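Local structure of nucleotidyltransferase-like protein (Exiguobacterium sibiricum, 3C18) at the interface of chains A and B. The protein is a nucleotidyltransferase-like protein that may bind or transfer nucleotides, and also carries a YgxA-like substrate-binding domain and a helix-turn-helix domain. Coordinates in Å, arbitrary orientation; residue numbers count along the deposited sequence, not the author numbering. Chains: chain A/B, Nucleotidyltransferase-like protein.

Contact 1: the interface of chains A and B. Residues chain A 158, 174-177, 191, 195; chain B 147-148, 150-151.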
ATOM      1  N   HIS A 158      -5.444  13.651  -4.449  1.00 29.25           N
ATOM      2  CA  HIS A 158      -5.124  13.440  -3.034  1.00 29.14           C
ATOM      3  C   HIS A 158      -3.593  13.362  -2.887  1.00 26.89           C
ATOM      4  O   HIS A 158      -3.009  13.954  -2.007  1.00 28.39           O
ATOM      5  CB  HIS A 158      -5.772  12.167  -2.496  1.00 27.81           C
ATOM      6  CG  HIS A 158      -5.681  12.044  -1.016  1.00 32.69           C
ATOM      7  ND1 HIS A 158      -5.104  10.967  -0.388  1.00 44.44           N
ATOM      8  CD2 HIS A 158      -6.064  12.896  -0.036  1.00 36.30           C
ATOM      9  CE1 HIS A 158      -5.151  11.154   0.920  1.00 44.83           C
ATOM     10  NE2 HIS A 158      -5.735  12.314   1.158  1.00 38.51           N
ATOM     11  N   VAL A 174      -3.970  13.514   8.287  1.00 44.99           N
ATOM     12  CA  VAL A 174      -5.237  12.911   7.844  1.00 44.07           C
ATOM     13  C   VAL A 174      -6.129  13.971   7.209  1.00 38.27           C
ATOM     14  O   VAL A 174      -6.909  13.689   6.306  1.00 38.24           O
ATOM     15  CB  VAL A 174      -5.998  12.183   8.999  1.00 45.03           C
ATOM     16  CG1 VAL A 174      -7.311  11.592   8.485  1.00 46.28           C
ATOM     17  CG2 VAL A 174      -5.128  11.072   9.582  1.00 50.41           C
ATOM     18  N   VAL A 175      -5.985  15.196   7.687  1.00 37.54           N
ATOM     19  CA  VAL A 175      -6.783  16.318   7.180  1.00 38.37           C
ATOM     20  C   VAL A 175      -5.967  17.125   6.205  1.00 38.93           C
ATOM     21  O   VAL A 175      -5.793  18.337   6.338  1.00 41.50           O
ATOM     22  CB  VAL A 175      -7.350  17.249   8.285  1.00 38.78           C
ATOM     23  CG1 VAL A 175      -8.385  16.492   9.106  1.00 42.52           C
ATOM     24  CG2 VAL A 175      -6.226  17.862   9.162  1.00 41.27           C
ATOM     25  N   VAL A 176      -5.502  16.437   5.191  1.00 38.20           N
ATOM     26  CA  VAL A 176      -4.613  17.041   4.206  1.00 38.96           C
ATOM     27  C   VAL A 176      -5.219  18.201   3.405  1.00 39.14           C
ATOM     28  O   VAL A 176      -4.513  19.160   3.071  1.00 40.93           O
ATOM     29  CB  VAL A 176      -4.044  15.990   3.246  1.00 40.15           C
ATOM     30  CG1 VAL A 176      -5.092  15.621   2.187  1.00 40.05           C
ATOM     31  CG2 VAL A 176      -2.739  16.519   2.634  1.00 39.68           C
ATOM     32  N   TRP A 177      -6.509  18.133   3.094  1.00 38.31           N
ATOM     33  CA  TRP A 177      -7.160  19.227   2.310  1.00 36.14           C
ATOM     34  C   TRP A 177      -7.188  20.533   3.081  1.00 38.71           C
ATOM     35  O   TRP A 177      -7.120  21.626   2.514  1.00 31.62           O
ATOM     36  CB  TRP A 177      -8.580  18.864   1.817  1.00 34.62           C
ATOM     37  CG  TRP A 177      -8.520  17.895   0.697  1.00 32.46           C
ATOM     38  CD1 TRP A 177      -8.934  16.606   0.705  1.00 34.24           C
ATOM     39  CD2 TRP A 177      -7.902  18.108  -0.572  1.00 31.99           C
ATOM     40  NE1 TRP A 177      -8.635  16.000  -0.490  1.00 37.37           N
ATOM     41  CE2 TRP A 177      -8.005  16.903  -1.299  1.00 31.70           C
ATOM     42  CE3 TRP A 177      -7.271  19.196  -1.167  1.00 33.43           C
ATOM     43  CZ2 TRP A 177      -7.514  16.763  -2.596  1.00 30.19           C
ATOM     44  CZ3 TRP A 177      -6.781  19.054  -2.471  1.00 31.02           C
ATOM     45  CH2 TRP A 177      -6.902  17.849  -3.161  1.00 31.33           C
ATOM     46  N   TYR A 191      -9.321  20.695  -6.774  1.00 34.07           N
ATOM     47  CA  TYR A 191     -10.119  19.616  -6.135  1.00 34.33           C
ATOM     48  C   TYR A 191     -11.552  20.060  -5.921  1.00 37.15           C
ATOM     49  O   TYR A 191     -12.505  19.329  -6.151  1.00 34.54           O
ATOM     50  CB  TYR A 191      -9.482  19.200  -4.811  1.00 37.55           C
ATOM     51  CG  TYR A 191     -10.227  18.150  -4.028  1.00 35.51           C
ATOM     52  CD1 TYR A 191     -10.286  16.835  -4.460  1.00 38.10           C
ATOM     53  CD2 TYR A 191     -10.842  18.473  -2.834  1.00 37.27           C
ATOM     54  CE1 TYR A 191     -10.943  15.886  -3.723  1.00 42.33           C
ATOM     55  CE2 TYR A 191     -11.523  17.524  -2.096  1.00 37.63           C
ATOM     56  CZ  TYR A 191     -11.570  16.245  -2.533  1.00 37.65           C
ATOM     57  OH  TYR A 191     -12.236  15.306  -1.767  1.00 38.54           O
ATOM     58  N   LEU A 195     -15.191  18.591  -7.110  1.00 37.18           N
ATOM     59  CA  LEU A 195     -16.241  18.147  -6.203  1.00 38.98           C
ATOM     60  C   LEU A 195     -17.514  18.897  -6.454  1.00 39.13           C
ATOM     61  O   LEU A 195     -18.585  18.325  -6.558  1.00 40.34           O
ATOM     62  CB  LEU A 195     -15.856  18.339  -4.735  1.00 40.27           C
ATOM     63  CG  LEU A 195     -14.831  17.362  -4.163  1.00 44.30           C
ATOM     64  CD1 LEU A 195     -14.825  17.401  -2.651  1.00 41.69           C
ATOM     65  CD2 LEU A 195     -15.113  15.974  -4.675  1.00 46.33           C
TER
ATOM     66  N   TYR B 147     -14.160  17.867   3.079  1.00 39.86           N
ATOM     67  CA  TYR B 147     -13.316  17.592   1.901  1.00 36.14           C
ATOM     68  C   TYR B 147     -12.479  16.356   2.148  1.00 33.92           C
ATOM     69  O   TYR B 147     -12.234  15.571   1.253  1.00 32.73           O
ATOM     70  CB  TYR B 147     -12.425  18.776   1.542  1.00 38.49           C
ATOM     71  CG  TYR B 147     -13.150  19.891   0.843  1.00 42.49           C
ATOM     72  CD1 TYR B 147     -14.522  20.020   0.938  1.00 44.43           C
ATOM     73  CD2 TYR B 147     -12.453  20.870   0.152  1.00 49.69           C
ATOM     74  CE1 TYR B 147     -15.182  21.052   0.322  1.00 44.00           C
ATOM     75  CE2 TYR B 147     -13.113  21.921  -0.458  1.00 47.25           C
ATOM     76  CZ  TYR B 147     -14.470  22.001  -0.380  1.00 45.98           C
ATOM     77  OH  TYR B 147     -15.118  23.048  -0.998  1.00 49.01           O
ATOM     78  N   ASP B 148     -12.069  16.197   3.395  1.00 30.44           N
ATOM     79  CA  ASP B 148     -11.252  15.080   3.808  1.00 32.53           C
ATOM     80  C   ASP B 148     -12.121  13.849   4.060  1.00 34.02           C
ATOM     81  O   ASP B 148     -11.733  12.715   3.799  1.00 35.35           O
ATOM     82  CB  ASP B 148     -10.407  15.454   5.018  1.00 31.12           C
ATOM     83  CG  ASP B 148      -9.267  16.376   4.637  1.00 39.99           C
ATOM     84  OD1 ASP B 148      -8.337  15.895   3.943  1.00 40.78           O
ATOM     85  OD2 ASP B 148      -9.297  17.568   5.024  1.00 46.15           O
ATOM     86  N   TYR B 150     -14.792  13.272   2.332  1.00 34.23           N
ATOM     87  CA  TYR B 150     -15.195  12.846   0.993  1.00 35.37           C
ATOM     88  C   TYR B 150     -14.156  11.904   0.419  1.00 36.15           C
ATOM     89  O   TYR B 150     -14.468  10.978  -0.297  1.00 35.24           O
ATOM     90  CB  TYR B 150     -15.421  14.042   0.067  1.00 37.08           C
ATOM     91  CG  TYR B 150     -15.907  13.698  -1.325  1.00 32.39           C
ATOM     92  CD1 TYR B 150     -15.030  13.264  -2.303  1.00 38.40           C
ATOM     93  CD2 TYR B 150     -17.223  13.892  -1.682  1.00 37.70           C
ATOM     94  CE1 TYR B 150     -15.475  12.994  -3.601  1.00 35.59           C
ATOM     95  CE2 TYR B 150     -17.673  13.615  -2.961  1.00 38.05           C
ATOM     96  CZ  TYR B 150     -16.800  13.157  -3.910  1.00 33.36           C
ATOM     97  OH  TYR B 150     -17.245  12.894  -5.184  1.00 38.68           O
ATOM     98  N   THR B 151     -12.921  12.099   0.835  1.00 37.68           N
ATOM     99  CA  THR B 151     -11.808  11.317   0.338  1.00 36.82           C
ATOM    100  C   THR B 151     -11.917   9.893   0.818  1.00 37.61           C
ATOM    101  O   THR B 151     -11.708   8.949   0.074  1.00 37.62           O
ATOM    102  CB  THR B 151     -10.453  11.906   0.816  1.00 38.17           C
ATOM    103  OG1 THR B 151     -10.230  13.172   0.180  1.00 44.43           O
ATOM    104  CG2 THR B 151      -9.313  10.968   0.459  1.00 40.39           C
TER
HETATM  105  O   HOH W   1      -7.906  13.472   2.960  1.00 43.20           O

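Contact 2: the interface of chains A and B. Residues chain A 140, 143-145, 148; chain B 174-178.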
ATOM      1  N   LEU A 140      -8.075   5.611 -18.594  1.00 30.91           N
ATOM      2  CA  LEU A 140      -9.460   5.166 -18.393  1.00 29.06           C
ATOM      3  C   LEU A 140     -10.433   6.129 -19.024  1.00 28.52           C
ATOM      4  O   LEU A 140     -11.463   5.758 -19.571  1.00 29.30           O
ATOM      5  CB  LEU A 140      -9.777   4.989 -16.899  1.00 28.13           C
ATOM      6  CG  LEU A 140      -9.029   3.790 -16.254  1.00 33.27           C
ATOM      7  CD1 LEU A 140      -8.847   3.990 -14.748  1.00 28.91           C
ATOM      8  CD2 LEU A 140      -9.775   2.501 -16.558  1.00 28.89           C
ATOM      9  N   ARG A 143     -10.702   5.541 -22.722  1.00 34.45           N
ATOM     10  CA  ARG A 143     -11.400   4.287 -23.050  1.00 32.95           C
ATOM     11  C   ARG A 143     -12.873   4.382 -22.725  1.00 32.64           C
ATOM     12  O   ARG A 143     -13.620   3.428 -22.911  1.00 35.92           O
ATOM     13  CB  ARG A 143     -10.762   3.107 -22.308  1.00 35.69           C
ATOM     14  CG  ARG A 143      -9.393   2.720 -22.818  1.00 40.13           C
ATOM     15  CD  ARG A 143      -8.655   1.823 -21.821  1.00 54.57           C
ATOM     16  NE  ARG A 143      -9.546   0.802 -21.261  1.00 70.76           N
ATOM     17  CZ  ARG A 143      -9.218  -0.048 -20.283  1.00 76.64           C
ATOM     18  NH1 ARG A 143      -8.007  -0.013 -19.726  1.00 72.27           N
ATOM     19  NH2 ARG A 143     -10.109  -0.936 -19.858  1.00 78.91           N
ATOM     20  N   GLY A 144     -13.297   5.543 -22.267  1.00 30.10           N
ATOM     21  CA  GLY A 144     -14.716   5.769 -21.967  1.00 30.36           C
ATOM     22  C   GLY A 144     -15.181   5.203 -20.639  1.00 31.40           C
ATOM     23  O   GLY A 144     -16.385   5.158 -20.347  1.00 32.30           O
ATOM     24  N   ASN A 145     -14.226   4.797 -19.815  1.00 32.19           N
ATOM     25  CA  ASN A 145     -14.538   4.274 -18.449  1.00 30.38           C
ATOM     26  C   ASN A 145     -14.517   5.393 -17.416  1.00 28.34           C
ATOM     27  O   ASN A 145     -13.603   5.516 -16.668  1.00 28.60           O
ATOM     28  CB  ASN A 145     -13.527   3.205 -18.034  1.00 28.52           C
ATOM     29  CG  ASN A 145     -13.456   2.041 -18.997  1.00 32.25           C
ATOM     30  OD1 ASN A 145     -12.378   1.596 -19.354  1.00 41.81           O
ATOM     31  ND2 ASN A 145     -14.606   1.547 -19.417  1.00 36.76           N
ATOM     32  N   ASP A 148     -14.556   4.892 -13.344  1.00 25.60           N
ATOM     33  CA  ASP A 148     -13.237   4.365 -12.949  1.00 28.01           C
ATOM     34  C   ASP A 148     -12.133   5.425 -13.072  1.00 26.53           C
ATOM     35  O   ASP A 148     -11.203   5.502 -12.271  1.00 28.58           O
ATOM     36  CB  ASP A 148     -12.922   3.144 -13.788  1.00 29.27           C
ATOM     37  CG  ASP A 148     -13.750   1.932 -13.383  1.00 35.95           C
ATOM     38  OD1 ASP A 148     -13.460   1.371 -12.313  1.00 30.81           O
ATOM     39  OD2 ASP A 148     -14.652   1.538 -14.126  1.00 32.57           O
TER
ATOM     40  N   VAL B 174      -8.937  -3.286 -12.907  1.00 43.37           N
ATOM     41  CA  VAL B 174      -8.777  -1.832 -12.816  1.00 42.53           C
ATOM     42  C   VAL B 174     -10.113  -1.186 -13.136  1.00 42.50           C
ATOM     43  O   VAL B 174     -10.484  -0.138 -12.594  1.00 46.63           O
ATOM     44  CB  VAL B 174      -7.677  -1.295 -13.771  1.00 43.09           C
ATOM     45  CG1 VAL B 174      -8.113  -1.486 -15.216  1.00 46.29           C
ATOM     46  CG2 VAL B 174      -7.350   0.175 -13.457  1.00 37.91           C
ATOM     47  N   VAL B 175     -10.859  -1.849 -14.007  1.00 42.08           N
ATOM     48  CA  VAL B 175     -12.198  -1.391 -14.356  1.00 40.48           C
ATOM     49  C   VAL B 175     -13.214  -2.084 -13.463  1.00 44.59           C
ATOM     50  O   VAL B 175     -13.866  -3.050 -13.863  1.00 48.44           O
ATOM     51  CB  VAL B 175     -12.532  -1.692 -15.820  1.00 39.80           C
ATOM     52  CG1 VAL B 175     -13.967  -1.324 -16.113  1.00 40.97           C
ATOM     53  CG2 VAL B 175     -11.606  -0.939 -16.743  1.00 40.18           C
ATOM     54  N   VAL B 176     -13.398  -1.536 -12.275  1.00 45.15           N
ATOM     55  CA  VAL B 176     -14.201  -2.196 -11.251  1.00 45.82           C
ATOM     56  C   VAL B 176     -15.621  -1.697 -11.196  1.00 43.85           C
ATOM     57  O   VAL B 176     -16.514  -2.451 -10.844  1.00 43.12           O
ATOM     58  CB  VAL B 176     -13.559  -2.087  -9.850  1.00 48.16           C
ATOM     59  CG1 VAL B 176     -13.793  -0.725  -9.254  1.00 47.18           C
ATOM     60  CG2 VAL B 176     -14.123  -3.173  -8.936  1.00 51.07           C
ATOM     61  N   TRP B 177     -15.844  -0.441 -11.581  1.00 44.81           N
ATOM     62  CA  TRP B 177     -17.204   0.142 -11.486  1.00 44.10           C
ATOM     63  C   TRP B 177     -18.082  -0.440 -12.542  1.00 49.29           C
ATOM     64  O   TRP B 177     -19.297  -0.497 -12.397  1.00 50.07           O
ATOM     65  CB  TRP B 177     -17.232   1.674 -11.541  1.00 41.93           C
ATOM     66  CG  TRP B 177     -16.728   2.244 -10.273  1.00 31.76           C
ATOM     67  CD1 TRP B 177     -15.576   2.906 -10.090  1.00 33.00           C
ATOM     68  CD2 TRP B 177     -17.319   2.093  -8.985  1.00 25.71           C
ATOM     69  NE1 TRP B 177     -15.417   3.213  -8.769  1.00 32.86           N
ATOM     70  CE2 TRP B 177     -16.469   2.701  -8.064  1.00 31.83           C
ATOM     71  CE3 TRP B 177     -18.468   1.474  -8.518  1.00 21.72           C
ATOM     72  CZ2 TRP B 177     -16.767   2.766  -6.706  1.00 30.39           C
ATOM     73  CZ3 TRP B 177     -18.774   1.562  -7.170  1.00 20.13           C
ATOM     74  CH2 TRP B 177     -17.909   2.181  -6.284  1.00 32.49           C
ATOM     75  N   GLU B 178     -17.448  -0.909 -13.601  1.00 54.45           N
ATOM     76  CA  GLU B 178     -18.195  -1.528 -14.686  1.00 59.10           C
ATOM     77  C   GLU B 178     -18.554  -2.948 -14.254  1.00 59.50           C
ATOM     78  O   GLU B 178     -19.669  -3.418 -14.472  1.00 60.09           O
ATOM     79  CB  GLU B 178     -17.403  -1.456 -15.992  1.00 61.47           C
ATOM     80  CG  GLU B 178     -17.106  -0.006 -16.367  1.00 67.85           C
ATOM     81  CD  GLU B 178     -16.871   0.206 -17.833  1.00 76.78           C
ATOM     82  OE1 GLU B 178     -16.452  -0.760 -18.520  1.00 83.27           O
ATOM     83  OE2 GLU B 178     -17.099   1.353 -18.288  1.00 82.52           O
TER
HETATM   84  O   HOH W   2     -11.812   1.950 -10.534  1.00 34.52           O

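Contact 3: the interface of chains A and B. Residues chain A 188, 192, 195-196; chain B 147, 201.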
ATOM      1  N   TYR A 188      -5.834  22.994  -4.065  1.00 30.82           N
ATOM      2  CA  TYR A 188      -7.096  22.954  -3.348  1.00 32.22           C
ATOM      3  C   TYR A 188      -8.247  23.342  -4.273  1.00 34.39           C
ATOM      4  O   TYR A 188      -9.301  22.722  -4.256  1.00 37.12           O
ATOM      5  CB  TYR A 188      -7.009  23.875  -2.142  1.00 32.32           C
ATOM      6  CG  TYR A 188      -8.211  23.909  -1.249  1.00 36.63           C
ATOM      7  CD1 TYR A 188      -9.294  24.717  -1.545  1.00 39.74           C
ATOM      8  CD2 TYR A 188      -8.238  23.186  -0.072  1.00 43.62           C
ATOM      9  CE1 TYR A 188     -10.372  24.773  -0.715  1.00 46.30           C
ATOM     10  CE2 TYR A 188      -9.328  23.236   0.763  1.00 47.48           C
ATOM     11  CZ  TYR A 188     -10.387  24.035   0.438  1.00 43.32           C
ATOM     12  OH  TYR A 188     -11.470  24.111   1.277  1.00 44.49           O
ATOM     13  N   GLU A 192     -11.670  21.317  -5.529  1.00 39.28           N
ATOM     14  CA  GLU A 192     -12.952  21.935  -5.205  1.00 40.30           C
ATOM     15  C   GLU A 192     -13.809  21.983  -6.463  1.00 39.30           C
ATOM     16  O   GLU A 192     -14.990  21.692  -6.436  1.00 40.40           O
ATOM     17  CB  GLU A 192     -12.727  23.345  -4.641  1.00 40.91           C
ATOM     18  CG  GLU A 192     -13.841  23.842  -3.767  1.00 49.01           C
ATOM     19  CD  GLU A 192     -13.476  25.113  -3.001  1.00 54.25           C
ATOM     20  OE1 GLU A 192     -12.947  26.048  -3.643  1.00 57.60           O
ATOM     21  OE2 GLU A 192     -13.734  25.175  -1.768  1.00 47.25           O
ATOM     22  N   LEU A 195     -15.191  18.591  -7.110  1.00 37.18           N
ATOM     23  CA  LEU A 195     -16.241  18.147  -6.203  1.00 38.98           C
ATOM     24  C   LEU A 195     -17.514  18.897  -6.454  1.00 39.13           C
ATOM     25  O   LEU A 195     -18.585  18.325  -6.558  1.00 40.34           O
ATOM     26  CB  LEU A 195     -15.856  18.339  -4.735  1.00 40.27           C
ATOM     27  CG  LEU A 195     -14.831  17.362  -4.163  1.00 44.30           C
ATOM     28  CD1 LEU A 195     -14.825  17.401  -2.651  1.00 41.69           C
ATOM     29  CD2 LEU A 195     -15.113  15.974  -4.675  1.00 46.33           C
ATOM     30  N   LEU A 196     -17.378  20.200  -6.536  1.00 38.77           N
ATOM     31  CA  LEU A 196     -18.559  21.077  -6.571  1.00 37.96           C
ATOM     32  C   LEU A 196     -18.968  21.372  -7.985  1.00 40.19           C
ATOM     33  O   LEU A 196     -19.714  22.298  -8.258  1.00 39.38           O
ATOM     34  CB  LEU A 196     -18.256  22.379  -5.841  1.00 38.62           C
ATOM     35  CG  LEU A 196     -17.712  22.194  -4.421  1.00 40.17           C
ATOM     36  CD1 LEU A 196     -17.417  23.583  -3.808  1.00 36.70           C
ATOM     37  CD2 LEU A 196     -18.689  21.379  -3.572  1.00 36.29           C
TER
ATOM     38  N   TYR B 147     -14.160  17.867   3.079  1.00 39.86           N
ATOM     39  CA  TYR B 147     -13.316  17.592   1.901  1.00 36.14           C
ATOM     40  C   TYR B 147     -12.479  16.356   2.148  1.00 33.92           C
ATOM     41  O   TYR B 147     -12.234  15.571   1.253  1.00 32.73           O
ATOM     42  CB  TYR B 147     -12.425  18.776   1.542  1.00 38.49           C
ATOM     43  CG  TYR B 147     -13.150  19.891   0.843  1.00 42.49           C
ATOM     44  CD1 TYR B 147     -14.522  20.020   0.938  1.00 44.43           C
ATOM     45  CD2 TYR B 147     -12.453  20.870   0.152  1.00 49.69           C
ATOM     46  CE1 TYR B 147     -15.182  21.052   0.322  1.00 44.00           C
ATOM     47  CE2 TYR B 147     -13.113  21.921  -0.458  1.00 47.25           C
ATOM     48  CZ  TYR B 147     -14.470  22.001  -0.380  1.00 45.98           C
ATOM     49  OH  TYR B 147     -15.118  23.048  -0.998  1.00 49.01           O
ATOM     50  N   LEU B 201     -22.752  18.987  -0.828  1.00 42.14           N
ATOM     51  CA  LEU B 201     -21.587  18.162  -0.515  1.00 38.81           C
ATOM     52  C   LEU B 201     -21.772  17.468   0.818  1.00 40.13           C
ATOM     53  O   LEU B 201     -21.527  16.261   0.930  1.00 41.40           O
ATOM     54  CB  LEU B 201     -20.276  18.954  -0.505  1.00 38.67           C
ATOM     55  CG  LEU B 201     -19.052  18.071  -0.207  1.00 36.36           C
ATOM     56  CD1 LEU B 201     -18.981  16.941  -1.209  1.00 44.88           C
ATOM     57  CD2 LEU B 201     -17.745  18.868  -0.218  1.00 40.24           C
TER

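Contact 1: the interface of chains A and B
B:Thr151 lays its methyl CG2 over one face of the A:His158 imidazole, towards the rim, 3.8 Å from CD2. The B:Thr151 hydroxyl OG1 sits in plane at the edge of the indole and takes a weak, bent hydrogen bond from A:Trp177 NE1 at 3.3 Å. The faces of that indole are occupied from its own chain, A:Tyr191 CD2 over the centre of one and A:Val176 CG1 near the rim of the other. A:Tyr191 has A:Leu195 CG on the face away from the indole. Beyond it, A:Leu195 CD2 stands over the face of the B:Tyr150 ring, modelled too close to trust the spacing. This helix-to-helix patch of a two-fold symmetric interface probably helps to join the chains. A:Tyr191 reaches across with its phenol OH to donate to B:Tyr147 O at 3.0 Å, on a lone pair in the carbonyl plane. B:Asp148, its CG anti to the carbonyl carbon (chi1 -74°), points its carboxylate at the start of helix 176-183 of chain A. There A:Trp177 N gives B:Asp148 OD1 a nearly straight bond (3.0 Å, 173° at H) on the syn lone pair. Water 1 lies 2.7 Å from B:Asp148 OD1 and 3.0 Å from A:His158 NE2.

Contact 2: the interface of chains A and B
A:Asp148 drives its carboxylate into the first turn of helix 176-183 of chain B, where two backbone amides grip OD1. B:Val176 N donates to A:Asp148 OD1 at 2.9 Å from above the carboxylate plane, a bent approach of 137° at H. B:Trp177 N comes to A:Asp148 OD1 on the syn side at 3.1 Å and is straighter, 169° at H. Water 2 also meets A:Asp148 OD1 and lies 3.2 Å from B:Val174 O, so OD1 has a water partner besides the two amides. With CG anti to the carbonyl carbon (chi1 -73°), A:Asp148 aims directly at these amides, and the helix start probably favours its negative charge. Beside this close-fitted grip, B:Val175 spreads its two methyls: CG1 lies near A:Asp148 OD2, while CG2 faces A:Leu140 CD2 at 3.9 Å and the guanidinium NH2 of A:Arg143 at 3.5 Å. The A:Asn145 side is looser. A:Asn145 ND2 donates to the B:Glu178 carboxylate oxygen OE2 at 2.7 Å, but the amide and carboxylate planes stand nearly perpendicular and the donor comes from well above the acceptor plane. B:Glu178 is poorly ordered, so this bond is less certain than the backbone grip. The site caps a helix of one subunit with an acidic side chain of the other, and so probably helps to set the register of the two chains, if this pairing is biological.

Contact 3: the interface of chains A and B
B:Tyr147 projects its ring between A:Tyr188 and A:Leu196, its axis at about a right angle to each, a tyrosine wedged against helix 185-195 of the other chain. The two tyrosines meet off-centre: the CD2–CE2 side of the B:Tyr147 ring lies to one side of the A:Tyr188 ring plane, past the rim, alongside the CZ–OH bond, with CE2 3.6 Å from A:Tyr188 CZ. The A:Tyr188 hydroxyl OH lies 3.2 Å from B:Tyr147 CE2, a contact without polar pairing. A:Glu192 comes in obliquely with its chain extended beyond CG, which is anti to the backbone N (chi1 -156°). This carries the carboxylate to the tip of B:Tyr147 and presents OE2 in the plane of the ring, at its edge, while the carboxylate itself stands almost perpendicular to the ring (87°). The A:Glu192 methylene CG sits beyond the phenol tip, 3.2 Å from B:Tyr147 OH. At about a right angle to the carboxylate, seen from the phenol oxygen, A:Leu196 brings its methyl CD1 to B:Tyr147 OH at 3.7 Å. At the margin, A:Leu195 CD1 and B:Leu201 CD2 meet methyl to methyl at 4.1 Å, in a lighter apolar touch. The B:Tyr147 phenol OH donates to A:Glu192 OE2 at 2.7 Å, using the anti lone pair of the carboxylate oxygen.

Contacts 1 and 3 are neighbours, with the centres of their C-alpha atoms about 8 Å apart. They share A:Leu195 and B:Tyr147, whose backbone carbonyl serves contact 1 and whose ring serves contact 3. Both set the start of helix 146-167 of chain B against helix 185-195 of chain A. Contact 2 lies about 22 Å from each and carries the symmetry-related pairing of residue 148 with the start of helix 176-183, chains exchanged. Through the two-fold, each set recurs, so the same helices bind reciprocally. Such a two-fold symmetric interface suits a dimer, although the structure alone does not prove one in solution.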